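Local atomic coordinates of N-acetylgalactosaminyltransferase 7 (Homo sapiens, PDB entry 6IWR), a protein that is a GT-A-type glycosyltransferase that joins a glycosyltransferase family 2 domain to a ricin-type beta-trefoil lectin domain. Residues I359-W364 / V411-Y416; V129-L132 / C137-W140; T482-D487 / V571-F576. All blocks are in the same frame, centred on the assembly; numbering follows the deposited sequence.

Interaction 1: I359-W364 / V411-Y416; sequences ISYKIW and VWWDEY
Tyr361 and Trp412 mark the closest backbone approach, with Tyr361 CA and Trp412 CA 6.8 Å apart; 359-364 is helical throughout, while 411-412 are helical and a turn follows, Asp414 having positive phi. Side chains make the contact. The indole of Trp412 lies across the helix and turns one face to it: Tyr361 CB sits above the rim, 4.0 Å from Trp412 CG, and Lys362 CA makes a CH-pi contact over the six-membered ring, 4.2 Å from its centroid. Val411 CG2 lies on the opposite face. With its CG anti to the carbonyl carbon (chi1 -52°), Tyr361 sends its ring out to Trp413 instead. There the pyrrole edge of Trp413 points at the phenol face in an offset edge-to-face pair, with planes at 77° and centroids 5.0 Å apart; NE1 leads that edge. The amine of Lys362 is engaged away from the indoles, by Glu358 and the carbonyl of Leu344. Farther out, Trp296 meets Tyr361 edge-to-face and Phe450 stacks on Trp413. The contact is thus aromatic and buried, joining helix 355-365 to helix 400-412 and its following turn, with helix 336-342 and strand 369-373 packed against other sides of the first helix.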
loop_
_atom_site.group_PDB
_atom_site.type_symbol
_atom_site.label_atom_id
_atom_site.label_comp_id
_atom_site.label_asym_id
_atom_site.label_seq_id
_atom_site.Cartn_x
_atom_site.Cartn_y
_atom_site.Cartn_z
ATOM N N ILE A 359 18.018 25.357 5.526
ATOM C CA ILE A 359 17.778 26.790 5.398
ATOM C C ILE A 359 17.073 27.326 6.634
ATOM O O ILE A 359 17.365 28.446 7.076
ATOM C CB ILE A 359 16.992 27.078 4.100
ATOM C CG1 ILE A 359 16.977 28.574 3.779
ATOM C CG2 ILE A 359 15.560 26.587 4.213
ATOM C CD1 ILE A 359 18.294 29.125 3.386
ATOM N N SER A 360 16.161 26.540 7.232
ATOM C CA SER A 360 15.520 26.956 8.486
ATOM C C SER A 360 16.540 27.166 9.604
ATOM O O SER A 360 16.561 28.224 10.244
ATOM C CB SER A 360 14.482 25.929 8.931
ATOM O OG SER A 360 13.484 25.753 7.953
ATOM N N TYR A 361 17.372 26.156 9.884
ATOM C CA TYR A 361 18.367 26.324 10.939
ATOM C C TYR A 361 19.301 27.496 10.622
ATOM O O TYR A 361 19.505 28.370 11.472
ATOM C CB TYR A 361 19.146 25.023 11.170
ATOM C CG TYR A 361 18.261 23.808 11.384
ATOM C CD1 TYR A 361 17.134 23.877 12.185
ATOM C CD2 TYR A 361 18.554 22.597 10.762
ATOM C CE1 TYR A 361 16.329 22.772 12.372
ATOM C CE2 TYR A 361 17.763 21.485 10.934
ATOM C CZ TYR A 361 16.649 21.568 11.738
ATOM O OH TYR A 361 15.841 20.454 11.904
ATOM N N LYS A 362 19.833 27.569 9.389
ATOM C CA LYS A 362 20.660 28.725 9.016
ATOM C C LYS A 362 19.975 30.044 9.374
ATOM O O LYS A 362 20.577 30.922 10.011
ATOM C CB LYS A 362 21.001 28.724 7.517
ATOM C CG LYS A 362 22.086 27.758 7.135
ATOM C CD LYS A 362 22.890 28.213 5.936
ATOM C CE LYS A 362 22.261 27.767 4.632
ATOM N NZ LYS A 362 23.281 27.214 3.709
ATOM N N ILE A 363 18.724 30.223 8.935
ATOM C CA ILE A 363 18.077 31.513 9.143
ATOM C C ILE A 363 17.991 31.818 10.634
ATOM O O ILE A 363 18.323 32.924 11.092
ATOM C CB ILE A 363 16.688 31.534 8.498
ATOM C CG1 ILE A 363 16.815 31.554 6.990
ATOM C CG2 ILE A 363 15.915 32.721 8.998
ATOM C CD1 ILE A 363 15.479 31.419 6.283
ATOM N N TRP A 364 17.525 30.844 11.409
ATOM C CA TRP A 364 17.246 31.098 12.812
ATOM C C TRP A 364 18.535 31.283 13.602
ATOM O O TRP A 364 18.687 32.268 14.339
ATOM C CB TRP A 364 16.423 29.952 13.385
ATOM C CG TRP A 364 14.948 30.092 13.232
ATOM C CD1 TRP A 364 14.100 29.205 12.640
ATOM C CD2 TRP A 364 14.130 31.154 13.734
ATOM N NE1 TRP A 364 12.811 29.639 12.739
ATOM C CE2 TRP A 364 12.791 30.836 13.399
ATOM C CE3 TRP A 364 14.392 32.332 14.449
ATOM C CZ2 TRP A 364 11.718 31.674 13.717
ATOM C CZ3 TRP A 364 13.336 33.155 14.780
ATOM C CH2 TRP A 364 12.006 32.821 14.418
ATOM N N VAL A 411 26.302 19.783 10.795
ATOM C CA VAL A 411 26.742 21.175 10.843
ATOM C C VAL A 411 25.899 22.002 11.820
ATOM O O VAL A 411 26.404 22.969 12.391
ATOM C CB VAL A 411 26.778 21.800 9.424
ATOM C CG1 VAL A 411 25.636 21.326 8.617
ATOM C CG2 VAL A 411 26.729 23.328 9.498
ATOM N N TRP A 412 24.648 21.615 12.081
ATOM C CA TRP A 412 23.718 22.493 12.793
ATOM C C TRP A 412 23.227 21.975 14.136
ATOM O O TRP A 412 22.931 22.792 15.007
ATOM C CB TRP A 412 22.494 22.811 11.912
ATOM C CG TRP A 412 22.848 23.644 10.729
ATOM C CD1 TRP A 412 22.857 23.259 9.408
ATOM C CD2 TRP A 412 23.317 24.997 10.753
ATOM N NE1 TRP A 412 23.298 24.313 8.609
ATOM C CE2 TRP A 412 23.582 25.382 9.415
ATOM C CE3 TRP A 412 23.561 25.917 11.778
ATOM C CZ2 TRP A 412 24.067 26.643 9.090
ATOM C CZ3 TRP A 412 24.044 27.177 11.443
ATOM C CH2 TRP A 412 24.289 27.526 10.118
ATOM N N TRP A 413 23.125 20.660 14.343
ATOM C CA TRP A 413 22.440 20.146 15.528
ATOM C C TRP A 413 23.324 20.015 16.760
ATOM O O TRP A 413 22.809 19.656 17.826
ATOM C CB TRP A 413 21.819 18.775 15.260
ATOM C CG TRP A 413 20.521 18.783 14.534
ATOM C CD1 TRP A 413 20.066 19.736 13.656
ATOM C CD2 TRP A 413 19.492 17.781 14.610
ATOM N NE1 TRP A 413 18.819 19.386 13.178
ATOM C CE2 TRP A 413 18.445 18.189 13.740
ATOM C CE3 TRP A 413 19.354 16.582 15.324
ATOM C CZ2 TRP A 413 17.276 17.443 13.574
ATOM C CZ3 TRP A 413 18.196 15.842 15.156
ATOM C CH2 TRP A 413 17.169 16.273 14.284
ATOM N N ASP A 414 24.623 20.267 16.651
ATOM C CA ASP A 414 25.517 20.121 17.790
ATOM C C ASP A 414 25.260 18.840 18.573
ATOM O O ASP A 414 25.237 17.743 18.003
ATOM C CB ASP A 414 25.396 21.301 18.747
ATOM C CG ASP A 414 25.529 22.629 18.049
ATOM O OD1 ASP A 414 26.191 22.674 16.993
ATOM O OD2 ASP A 414 24.948 23.622 18.548
ATOM N N GLU A 415 25.065 18.980 19.889
ATOM C CA GLU A 415 24.959 17.833 20.776
ATOM C C GLU A 415 23.726 17.042 20.388
ATOM O O GLU A 415 23.612 15.849 20.693
ATOM C CB GLU A 415 24.904 18.253 22.252
ATOM C CG GLU A 415 24.037 19.465 22.585
ATOM C CD GLU A 415 24.868 20.677 22.993
ATOM O OE1 GLU A 415 24.429 21.448 23.888
ATOM O OE2 GLU A 415 25.971 20.838 22.424
ATOM N N TYR A 416 22.795 17.692 19.703
ATOM C CA TYR A 416 21.593 16.974 19.325
ATOM C C TYR A 416 21.835 15.932 18.249
ATOM O O TYR A 416 20.932 15.123 18.015
ATOM C CB TYR A 416 20.509 17.949 18.884
ATOM C CG TYR A 416 19.827 18.606 20.053
ATOM C CD1 TYR A 416 20.492 19.564 20.830
ATOM C CD2 TYR A 416 18.522 18.261 20.399
ATOM C CE1 TYR A 416 19.866 20.160 21.921
ATOM C CE2 TYR A 416 17.894 18.840 21.477
ATOM C CZ TYR A 416 18.569 19.792 22.236
ATOM O OH TYR A 416 17.938 20.379 23.319
#

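Interaction 2: V129-L132 / C137-W140; sequences VNDL and CKYW
The carboxylate of Asp131 meets the amine end of Lys138 through one oxygen only: OD2 is 3.9 Å from Lys138 NZ, a long salt bridge, while OD1 is turned away. The ammonium is displaced to one side of the carboxylate plane, and it stands roughly in line with the CG-OD2 bond instead of straddling the two oxygens. Lys138 CE is just as near, also 3.9 Å from Asp131 OD2, so the approach is that of the chain end as a whole and not of a well-aimed N-H. The other flat group is the indole of Trp140, which takes no part in the ion pair; Cys137 O of its own segment lies in plane at its edge, and Thr319 accepts a weak hydrogen bond from its NE1.

The backbones stay well apart, Asp131 CA and Lys138 CA being 10.7 Å from each other, and the two side chains close that gap from opposite directions. Lys138 is extended beyond CG, which lets it span most of the distance; Asp131 has CG opposite the backbone N (chi1 -177°), carrying its carboxylate outward. Both charges have other partners. Arg133, in a salt bridge with Asp131 OD2, is the stronger partner of that carboxylate. Lys138, with its long bridge and a weak, long ion pair from NZ to Glu135, appears loosely held.

Fixed points lie on both sides. Val129, Asn130 and Leu132 rest against Ile280 of strand 280-281, and Cys137 is tied by a disulfide to Cys375. The arrangement is a surface ion pair between residues seven positions apart within the irregular link between helix 117-122 and strand 140-141, resting on strand 280-281 of the mixed sheet of the glycosyltransferase domain.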
loop_
_atom_site.group_PDB
_atom_site.type_symbol
_atom_site.label_atom_id
_atom_site.label_comp_id
_atom_site.label_asym_id
_atom_site.label_seq_id
_atom_site.Cartn_x
_atom_site.Cartn_y
_atom_site.Cartn_z
ATOM N N VAL A 129 -11.141 30.966 -7.523
ATOM C CA VAL A 129 -10.839 29.982 -6.491
ATOM C C VAL A 129 -11.562 30.373 -5.207
ATOM O O VAL A 129 -11.953 31.523 -5.022
ATOM C CB VAL A 129 -9.303 29.870 -6.315
ATOM C CG1 VAL A 129 -8.929 29.903 -4.871
ATOM C CG2 VAL A 129 -8.799 28.608 -6.991
ATOM N N ASN A 130 -11.780 29.394 -4.335
ATOM C CA ASN A 130 -12.351 29.697 -3.035
ATOM C C ASN A 130 -11.344 30.478 -2.184
ATOM O O ASN A 130 -10.132 30.423 -2.394
ATOM C CB ASN A 130 -12.790 28.408 -2.334
ATOM C CG ASN A 130 -11.644 27.405 -2.150
ATOM O OD1 ASN A 130 -11.871 26.225 -2.001
ATOM N ND2 ASN A 130 -10.403 27.883 -2.170
ATOM N N ASP A 131 -11.860 31.204 -1.211
ATOM C CA ASP A 131 -11.060 32.074 -0.361
ATOM C C ASP A 131 -11.019 31.445 1.025
ATOM O O ASP A 131 -11.999 31.508 1.770
ATOM C CB ASP A 131 -11.652 33.481 -0.328
ATOM C CG ASP A 131 -10.818 34.481 0.504
ATOM O OD1 ASP A 131 -9.748 34.125 1.044
ATOM O OD2 ASP A 131 -11.268 35.647 0.614
ATOM N N LEU A 132 -9.884 30.839 1.362
ATOM C CA LEU A 132 -9.704 30.153 2.631
ATOM C C LEU A 132 -9.179 31.050 3.753
ATOM O O LEU A 132 -9.083 30.585 4.891
ATOM C CB LEU A 132 -8.765 28.951 2.440
ATOM C CG LEU A 132 -9.385 27.788 1.651
ATOM C CD1 LEU A 132 -8.312 26.802 1.192
ATOM C CD2 LEU A 132 -10.485 27.076 2.457
ATOM N N CYS A 137 -8.247 38.936 7.736
ATOM C CA CYS A 137 -7.201 39.127 6.759
ATOM C C CYS A 137 -7.504 40.240 5.779
ATOM O O CYS A 137 -6.598 40.872 5.290
ATOM C CB CYS A 137 -6.904 37.823 6.027
ATOM S SG CYS A 137 -5.564 36.870 6.746
ATOM N N LYS A 138 -8.772 40.438 5.448
ATOM C CA LYS A 138 -9.150 41.439 4.466
ATOM C C LYS A 138 -9.161 42.853 5.018
ATOM O O LYS A 138 -9.636 43.756 4.323
ATOM C CB LYS A 138 -10.532 41.140 3.904
ATOM C CG LYS A 138 -10.888 39.679 3.845
ATOM C CD LYS A 138 -12.022 39.516 2.846
ATOM C CE LYS A 138 -12.851 38.275 3.040
ATOM N NZ LYS A 138 -13.829 38.236 1.922
ATOM N N TYR A 139 -8.682 43.085 6.240
ATOM C CA TYR A 139 -8.736 44.428 6.798
ATOM C C TYR A 139 -7.364 44.946 7.178
ATOM O O TYR A 139 -7.261 45.895 7.959
ATOM C CB TYR A 139 -9.698 44.483 7.988
ATOM C CG TYR A 139 -11.106 44.162 7.565
ATOM C CD1 TYR A 139 -11.833 45.021 6.732
ATOM C CD2 TYR A 139 -11.696 42.976 7.951
ATOM C CE1 TYR A 139 -13.127 44.700 6.313
ATOM C CE2 TYR A 139 -12.968 42.653 7.554
ATOM C CZ TYR A 139 -13.681 43.503 6.737
ATOM O OH TYR A 139 -14.945 43.120 6.371
ATOM N N TRP A 140 -6.308 44.355 6.617
ATOM C CA TRP A 140 -4.946 44.838 6.808
ATOM C C TRP A 140 -4.617 45.902 5.765
ATOM O O TRP A 140 -4.934 45.743 4.583
ATOM C CB TRP A 140 -3.946 43.684 6.712
ATOM C CG TRP A 140 -3.932 42.788 7.908
ATOM C CD1 TRP A 140 -4.514 41.559 8.017
ATOM C CD2 TRP A 140 -3.303 43.048 9.167
ATOM N NE1 TRP A 140 -4.290 41.043 9.267
ATOM C CE2 TRP A 140 -3.547 41.936 9.992
ATOM C CE3 TRP A 140 -2.547 44.113 9.673
ATOM C CZ2 TRP A 140 -3.063 41.849 11.291
ATOM C CZ3 TRP A 140 -2.067 44.030 10.975
ATOM C CH2 TRP A 140 -2.324 42.903 11.768
#

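Interaction 3: T482-D487 / V571-F576; sequences TAYCID and VLHQVF
Tyr484 and His573 supply the aromatic part of the contact. Their rings meet obliquely, with planes at 59° and centroids 5.3 Å apart, and the nearest atoms are Tyr484 CE1 and His573 CE1 at 3.7 Å. The side chains cross at about a right angle. Having CG beside the backbone N (chi1 -68°), Tyr484 swings its ring from the strand toward the 571-576 turn, where His573 sits in a backbone conformation with positive phi.

The apolar part is a single branch against another: Ile486 CG1 lies 4.0 Å from Val575 CG2, again with the side chains crossing nearly perpendicularly. Leu566 touches both residues, while Ile477 adjoins Ile486 and Leu499 adjoins Val575, so this buried pair belongs to a wider aliphatic cluster.

Hydrogen bonds hold the pieces from outside the interface. Thr482 OG1 accepts from Tyr484 N at 2.9 Å, the N-H pointing almost straight at it (169°); this ST turn leads into strand 484-487. The imidazole of His573 is fixed at both nitrogens, ND1 by the carbonyl of Glu570 and NE2 by the carboxylate of Glu279 of the second subunit. Two acceptors would suit a doubly protonated ring, and the carboxylate would probably favour that charge.

The Cys485-Cys502 disulfide ties 482-487 to the neighbouring strand region and takes no part in the contact with 571-576.

No backbone bond joins the two segments. Instead, strand 484-487 pairs with 498-501 and strand 575-578 with 565-568, so two antiparallel hairpins lean together through their side chains. Such meeting of hairpins far apart in sequence, around aliphatic residues, is characteristic of the ricin-type beta-trefoil to which both segments belong.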
loop_
_atom_site.group_PDB
_atom_site.type_symbol
_atom_site.label_atom_id
_atom_site.label_comp_id
_atom_site.label_asym_id
_atom_site.label_seq_id
_atom_site.Cartn_x
_atom_site.Cartn_y
_atom_site.Cartn_z
ATOM N N THR A 482 22.868 -19.010 11.489
ATOM C CA THR A 482 21.924 -19.243 10.405
ATOM C C THR A 482 21.986 -18.070 9.437
ATOM O O THR A 482 22.667 -17.063 9.658
ATOM C CB THR A 482 20.465 -19.381 10.876
ATOM O OG1 THR A 482 19.851 -18.079 10.887
ATOM C CG2 THR A 482 20.349 -20.023 12.257
ATOM N N ALA A 483 21.227 -18.199 8.367
ATOM C CA ALA A 483 21.107 -17.163 7.359
ATOM C C ALA A 483 19.684 -16.613 7.334
ATOM O O ALA A 483 19.210 -16.136 6.304
ATOM C CB ALA A 483 21.515 -17.714 6.000
ATOM N N TYR A 484 18.980 -16.713 8.458
ATOM C CA TYR A 484 17.627 -16.208 8.572
ATOM C C TYR A 484 17.603 -15.015 9.506
ATOM O O TYR A 484 18.321 -14.986 10.507
ATOM C CB TYR A 484 16.682 -17.289 9.063
ATOM C CG TYR A 484 16.480 -18.390 8.058
ATOM C CD1 TYR A 484 15.756 -18.164 6.874
ATOM C CD2 TYR A 484 16.985 -19.667 8.286
ATOM C CE1 TYR A 484 15.541 -19.196 5.934
ATOM C CE2 TYR A 484 16.780 -20.702 7.357
ATOM C CZ TYR A 484 16.065 -20.456 6.180
ATOM O OH TYR A 484 15.869 -21.476 5.272
ATOM N N CYS A 485 16.803 -14.022 9.142
ATOM C CA CYS A 485 16.710 -12.744 9.829
ATOM C C CYS A 485 15.245 -12.450 10.137
ATOM O O CYS A 485 14.345 -12.808 9.368
ATOM C CB CYS A 485 17.289 -11.598 8.976
ATOM S SG CYS A 485 19.087 -11.414 9.065
ATOM N N ILE A 486 15.002 -11.812 11.282
ATOM C CA ILE A 486 13.674 -11.278 11.504
ATOM C C ILE A 486 13.486 -10.175 10.489
ATOM O O ILE A 486 14.426 -9.428 10.181
ATOM C CB ILE A 486 13.485 -10.778 12.946
ATOM C CG1 ILE A 486 13.722 -11.936 13.943
ATOM C CG2 ILE A 486 12.088 -10.178 13.101
ATOM C CD1 ILE A 486 13.507 -11.612 15.416
ATOM N N ASP A 487 12.299 -10.109 9.897
ATOM C CA ASP A 487 12.100 -9.015 8.973
ATOM C C ASP A 487 10.628 -8.655 8.872
ATOM O O ASP A 487 9.729 -9.488 9.039
ATOM C CB ASP A 487 12.803 -9.332 7.644
ATOM C CG ASP A 487 11.904 -9.352 6.435
ATOM O OD1 ASP A 487 11.303 -8.330 6.029
ATOM O OD2 ASP A 487 11.910 -10.417 5.822
ATOM N N VAL A 571 11.850 -23.425 9.274
ATOM C CA VAL A 571 11.182 -24.190 8.243
ATOM C C VAL A 571 9.891 -23.510 7.831
ATOM O O VAL A 571 9.529 -23.489 6.670
ATOM C CB VAL A 571 10.925 -25.621 8.703
ATOM C CG1 VAL A 571 10.267 -25.615 10.065
ATOM C CG2 VAL A 571 10.073 -26.357 7.695
ATOM N N LEU A 572 9.211 -22.967 8.820
ATOM C CA LEU A 572 7.978 -22.224 8.696
ATOM C C LEU A 572 8.113 -20.714 8.529
ATOM O O LEU A 572 7.114 -20.057 8.300
ATOM C CB LEU A 572 7.059 -22.521 9.877
ATOM C CG LEU A 572 6.449 -23.915 9.972
ATOM C CD1 LEU A 572 5.674 -24.053 11.262
ATOM C CD2 LEU A 572 5.544 -24.191 8.792
ATOM N N HIS A 573 9.322 -20.168 8.629
ATOM C CA HIS A 573 9.551 -18.715 8.531
ATOM C C HIS A 573 8.710 -17.900 9.515
ATOM O O HIS A 573 8.066 -16.928 9.172
ATOM C CB HIS A 573 9.343 -18.209 7.112
ATOM C CG HIS A 573 10.384 -18.662 6.139
ATOM N ND1 HIS A 573 11.192 -19.750 6.359
ATOM C CD2 HIS A 573 10.733 -18.178 4.928
ATOM C CE1 HIS A 573 11.996 -19.915 5.330
ATOM N NE2 HIS A 573 11.741 -18.969 4.451
ATOM N N GLN A 574 8.737 -18.345 10.752
ATOM C CA GLN A 574 7.868 -17.933 11.842
ATOM C C GLN A 574 8.682 -17.392 13.002
ATOM O O GLN A 574 9.693 -17.979 13.395
ATOM C CB GLN A 574 7.031 -19.101 12.332
ATOM C CG GLN A 574 5.606 -18.751 12.661
ATOM C CD GLN A 574 4.656 -19.866 12.297
ATOM O OE1 GLN A 574 4.791 -20.983 12.791
ATOM N NE2 GLN A 574 3.706 -19.578 11.399
ATOM N N VAL A 575 8.235 -16.267 13.542
ATOM C CA VAL A 575 8.863 -15.641 14.697
ATOM C C VAL A 575 7.845 -15.604 15.826
ATOM O O VAL A 575 6.754 -15.039 15.668
ATOM C CB VAL A 575 9.363 -14.224 14.377
ATOM C CG1 VAL A 575 9.755 -13.521 15.665
ATOM C CG2 VAL A 575 10.518 -14.269 13.394
ATOM N N PHE A 576 8.194 -16.175 16.967
ATOM C CA PHE A 576 7.268 -16.150 18.094
ATOM C C PHE A 576 8.090 -16.088 19.373
ATOM O O PHE A 576 9.322 -16.077 19.333
ATOM C CB PHE A 576 6.337 -17.366 18.058
ATOM C CG PHE A 576 7.067 -18.662 17.922
ATOM C CD1 PHE A 576 7.568 -19.305 19.053
ATOM C CD2 PHE A 576 7.291 -19.234 16.674
ATOM C CE1 PHE A 576 8.266 -20.504 18.955
ATOM C CE2 PHE A 576 7.999 -20.445 16.567
ATOM C CZ PHE A 576 8.482 -21.075 17.715
#

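Interactions 1 and 2 are separated by 34 Å between centres, with nearest atoms about 18 Å apart, and they follow one another along the chain without overlap: 2, then 1, then 3. Interaction 3 is remote, its centre 42 Å from that of interaction 1 and 58 Å from that of interaction 2, which lies on the opposite side of the chain's centre. The lectin-domain contact nevertheless packs on the second subunit's copy of segment 129-132, where Val571 meets Leu132 of that subunit, and Leu572 rests on its Pro282. In this chain no other protein chain touches 129-132 or 137-140. The manganese ion takes no part in the three pairings.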